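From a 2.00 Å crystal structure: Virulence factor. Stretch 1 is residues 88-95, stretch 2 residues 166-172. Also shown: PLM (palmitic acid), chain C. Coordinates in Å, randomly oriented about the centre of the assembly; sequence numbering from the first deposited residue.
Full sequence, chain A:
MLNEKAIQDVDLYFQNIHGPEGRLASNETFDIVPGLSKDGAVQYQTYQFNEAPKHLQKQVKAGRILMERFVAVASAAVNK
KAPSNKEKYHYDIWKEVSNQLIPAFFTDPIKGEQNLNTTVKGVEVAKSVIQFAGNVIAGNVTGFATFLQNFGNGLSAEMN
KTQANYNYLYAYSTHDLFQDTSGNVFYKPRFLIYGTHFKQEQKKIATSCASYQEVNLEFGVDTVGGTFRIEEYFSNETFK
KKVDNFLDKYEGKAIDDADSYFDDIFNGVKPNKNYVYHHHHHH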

# COMPACT_ATOMS: atom_id res chain seq x y z
N LYS A 88 0.09 6.66 -15.53
CA LYS A 88 0.80 6.24 -14.29
C LYS A 88 -0.15 6.06 -13.08
O LYS A 88 0.14 5.31 -12.14
CB LYS A 88 1.91 7.22 -13.89
CG LYS A 88 3.04 7.34 -14.89
CD LYS A 88 3.98 8.48 -14.49
CE LYS A 88 4.83 8.96 -15.65
NZ LYS A 88 5.86 8.00 -16.04
N TYR A 89 -1.29 6.75 -13.11
CA TYR A 89 -2.29 6.68 -12.05
C TYR A 89 -3.54 5.87 -12.44
O TYR A 89 -4.59 5.99 -11.81
CB TYR A 89 -2.63 8.10 -11.55
CG TYR A 89 -1.38 8.86 -11.15
CD1 TYR A 89 -0.84 8.72 -9.87
CD2 TYR A 89 -0.72 9.68 -12.07
CE1 TYR A 89 0.32 9.41 -9.51
CE2 TYR A 89 0.46 10.36 -11.73
CZ TYR A 89 0.96 10.22 -10.43
OH TYR A 89 2.13 10.86 -10.09
N HIS A 90 -3.42 5.02 -13.46
CA HIS A 90 -4.52 4.16 -13.88
C HIS A 90 -4.39 2.84 -13.17
O HIS A 90 -3.42 2.10 -13.39
CB HIS A 90 -4.54 3.95 -15.41
CG HIS A 90 -5.10 5.10 -16.17
ND1 HIS A 90 -5.41 5.03 -17.52
CD2 HIS A 90 -5.44 6.36 -15.78
CE1 HIS A 90 -5.90 6.19 -17.92
NE2 HIS A 90 -5.92 7.01 -16.88
N TYR A 91 -5.37 2.54 -12.32
CA TYR A 91 -5.34 1.31 -11.52
C TYR A 91 -5.12 0.01 -12.34
O TYR A 91 -4.43 -0.91 -11.88
CB TYR A 91 -6.61 1.17 -10.68
CG TYR A 91 -6.57 -0.07 -9.82
CD1 TYR A 91 -5.80 -0.08 -8.66
CD2 TYR A 91 -7.26 -1.23 -10.18
CE1 TYR A 91 -5.73 -1.21 -7.86
CE2 TYR A 91 -7.19 -2.38 -9.38
CZ TYR A 91 -6.42 -2.34 -8.22
OH TYR A 91 -6.32 -3.42 -7.40
N ASP A 92 -5.69 -0.05 -13.53
CA ASP A 92 -5.61 -1.26 -14.34
C ASP A 92 -4.16 -1.64 -14.70
O ASP A 92 -3.85 -2.82 -14.81
CB ASP A 92 -6.52 -1.19 -15.58
CG ASP A 92 -8.02 -1.39 -15.23
OD1 ASP A 92 -8.87 -0.74 -15.90
OD2 ASP A 92 -8.35 -2.18 -14.30
N ILE A 93 -3.29 -0.65 -14.87
CA ILE A 93 -1.85 -0.91 -15.11
C ILE A 93 -1.12 -1.45 -13.87
O ILE A 93 -0.29 -2.38 -13.98
CB ILE A 93 -1.14 0.33 -15.69
CG1 ILE A 93 -1.77 0.72 -17.04
CG2 ILE A 93 0.37 0.09 -15.80
CD1 ILE A 93 -1.36 2.08 -17.56
N TRP A 94 -1.42 -0.87 -12.71
CA TRP A 94 -1.00 -1.42 -11.40
C TRP A 94 -1.48 -2.86 -11.18
O TRP A 94 -0.73 -3.72 -10.69
CB TRP A 94 -1.50 -0.51 -10.25
CG TRP A 94 -0.80 0.83 -10.17
CD1 TRP A 94 -1.07 1.94 -10.92
CD2 TRP A 94 0.27 1.19 -9.29
NE1 TRP A 94 -0.22 2.97 -10.57
CE2 TRP A 94 0.61 2.54 -9.57
CE3 TRP A 94 0.99 0.51 -8.30
CZ2 TRP A 94 1.65 3.22 -8.89
CZ3 TRP A 94 2.02 1.18 -7.62
CH2 TRP A 94 2.32 2.53 -7.92
N LYS A 95 -2.73 -3.14 -11.55
CA LYS A 95 -3.26 -4.50 -11.43
C LYS A 95 -2.53 -5.51 -12.35
O LYS A 95 -2.19 -6.61 -11.92
CB LYS A 95 -4.78 -4.52 -11.64
CG LYS A 95 -5.43 -5.89 -11.43
CD LYS A 95 -6.95 -5.82 -11.58
CE LYS A 95 -7.36 -5.67 -13.04
NZ LYS A 95 -8.86 -5.55 -13.21
N TYR A 166 -10.37 12.69 -9.77
CA TYR A 166 -8.96 12.67 -9.37
C TYR A 166 -8.59 11.25 -8.86
O TYR A 166 -9.08 10.78 -7.82
CB TYR A 166 -8.69 13.74 -8.29
CG TYR A 166 -7.23 13.91 -7.92
CD1 TYR A 166 -6.39 14.77 -8.65
CD2 TYR A 166 -6.68 13.19 -6.84
CE1 TYR A 166 -5.04 14.92 -8.30
CE2 TYR A 166 -5.35 13.35 -6.49
CZ TYR A 166 -4.54 14.20 -7.22
OH TYR A 166 -3.21 14.32 -6.85
N ASN A 167 -7.75 10.56 -9.63
CA ASN A 167 -7.36 9.18 -9.31
C ASN A 167 -6.48 9.08 -8.06
O ASN A 167 -5.57 9.88 -7.88
CB ASN A 167 -6.64 8.52 -10.49
CG ASN A 167 -7.58 8.27 -11.67
OD1 ASN A 167 -8.71 7.81 -11.50
ND2 ASN A 167 -7.11 8.56 -12.88
N TYR A 168 -6.76 8.07 -7.23
CA TYR A 168 -6.19 7.97 -5.88
C TYR A 168 -5.95 6.51 -5.51
O TYR A 168 -6.90 5.72 -5.40
CB TYR A 168 -7.11 8.65 -4.86
CG TYR A 168 -6.60 8.75 -3.42
CD1 TYR A 168 -5.36 9.34 -3.11
CD2 TYR A 168 -7.40 8.31 -2.37
CE1 TYR A 168 -4.92 9.44 -1.77
CE2 TYR A 168 -6.99 8.43 -1.03
CZ TYR A 168 -5.74 8.99 -0.74
OH TYR A 168 -5.34 9.11 0.59
N LEU A 169 -4.67 6.16 -5.35
CA LEU A 169 -4.23 4.78 -5.11
C LEU A 169 -3.46 4.68 -3.78
O LEU A 169 -2.75 5.61 -3.40
CB LEU A 169 -3.34 4.29 -6.28
CG LEU A 169 -3.85 4.29 -7.74
CD1 LEU A 169 -3.69 5.66 -8.40
CD2 LEU A 169 -3.13 3.24 -8.59
N TYR A 170 -3.65 3.56 -3.08
CA TYR A 170 -2.82 3.15 -1.96
C TYR A 170 -1.94 1.99 -2.44
O TYR A 170 -2.46 0.97 -2.88
CB TYR A 170 -3.65 2.69 -0.76
CG TYR A 170 -4.04 3.82 0.16
CD1 TYR A 170 -4.78 4.89 -0.33
CD2 TYR A 170 -3.65 3.85 1.52
CE1 TYR A 170 -5.13 5.95 0.48
CE2 TYR A 170 -4.01 4.93 2.35
CZ TYR A 170 -4.75 5.98 1.79
OH TYR A 170 -5.16 7.08 2.51
N ALA A 171 -0.62 2.20 -2.39
CA ALA A 171 0.37 1.17 -2.70
C ALA A 171 1.12 0.91 -1.39
O ALA A 171 1.96 1.71 -0.98
CB ALA A 171 1.30 1.63 -3.78
N TYR A 172 0.78 -0.19 -0.74
CA TYR A 172 1.16 -0.38 0.66
C TYR A 172 1.40 -1.82 1.05
O TYR A 172 1.16 -2.75 0.27
CB TYR A 172 0.11 0.28 1.59
CG TYR A 172 -1.27 -0.37 1.70
CD1 TYR A 172 -1.66 -1.06 2.85
CD2 TYR A 172 -2.20 -0.27 0.64
CE1 TYR A 172 -2.95 -1.64 2.97
CE2 TYR A 172 -3.48 -0.85 0.75
CZ TYR A 172 -3.85 -1.52 1.92
OH TYR A 172 -5.11 -2.09 2.03
C1 PLM C . -7.85 14.69 5.93
O2 PLM C . -8.04 15.94 5.97
C2 PLM C . -8.41 13.87 4.78
C3 PLM C . -7.34 13.35 3.82
C4 PLM C . -7.92 12.55 2.65
C5 PLM C . -8.33 11.13 3.04
C6 PLM C . -9.42 10.56 2.13
C7 PLM C . -9.50 9.04 2.25
C8 PLM C . -10.89 8.48 1.94
C9 PLM C . -10.86 7.75 0.60
CA PLM C . -11.04 6.24 0.71
CB PLM C . -9.78 5.49 0.31
CC PLM C . -9.75 4.12 0.97
CD PLM C . -8.36 3.76 1.48
CE PLM C . -7.87 2.48 0.82
CF PLM C . -6.73 1.84 1.59

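The packing of the 88-95 segment against the 166-172 strand is a small, mainly apolar contact in which one leucine, Leu169, fills the space beneath the first part of a helix and the segment just before it, with no hydrogen bond crossing between the two stretches. It illustrates a general rule of helix-on-strand packing: a strand presents alternate side chains to its neighbour, and here three of them make the contact. Here Asn167, Leu169 and Ala171 direct their CA-to-CB bonds toward the other stretch, whereas Tyr168 points away, its ring on the side of the strand that meets the palmitic acid. Helix and strand run in roughly the same direction, at 24°, so the three inward residues meet successive parts of the first stretch, with Asn167 near Tyr89, Leu169 near Tyr91 and Ala171 near Trp94.

Leu169 has the largest covered area, 104 Å², and its two methyls reach different partners. CD1 of Leu169 lies 3.5 Å from the backbone O of Tyr89 and 4.1 Å from CB of Tyr89, near the plane of that tyrosine's ring and at its edge. CD2 of Leu169 turns to Trp94, lying 3.4 Å from CD1 of Trp94 and 3.5 Å from the centroid of the five-membered ring formed by CG, CD1, NE1, CE2 and CD2 of Trp94. At 18° off the ring normal, the methyl sits almost squarely over the indole face, the geometry of a CH-pi interaction. The same CD2 atom of Leu169 is 4.3 Å from CD1 of Tyr91, at the edge of the phenol ring.

The indole is also tied within its own stretch: NE1 of Trp94 donates a hydrogen bond to the backbone O of Lys88, 2.8 Å away and with an N-H...O angle of 161°. This satisfies the polar edge of the ring while leaving a face free for the leucine methyl. At the far end of the indole, CZ3 of Trp94 lies 3.9 Å from CB of Ala171, extending the apolar contact along the strand.

The backbones come closest ahead of the helix, where the CA atoms of Tyr89 and Asn167 are 6.3 Å apart. CB of Asn167 approaches O of Tyr89 to 3.5 Å, and ND2 of Asn167 comes within 4.0 Å of CD2 of the N-cap residue His90, yet neither approach is a hydrogen bond. The 311 Å² contact consists mostly of van der Waals packing, with no hydrogen bond or salt bridge between the stretches.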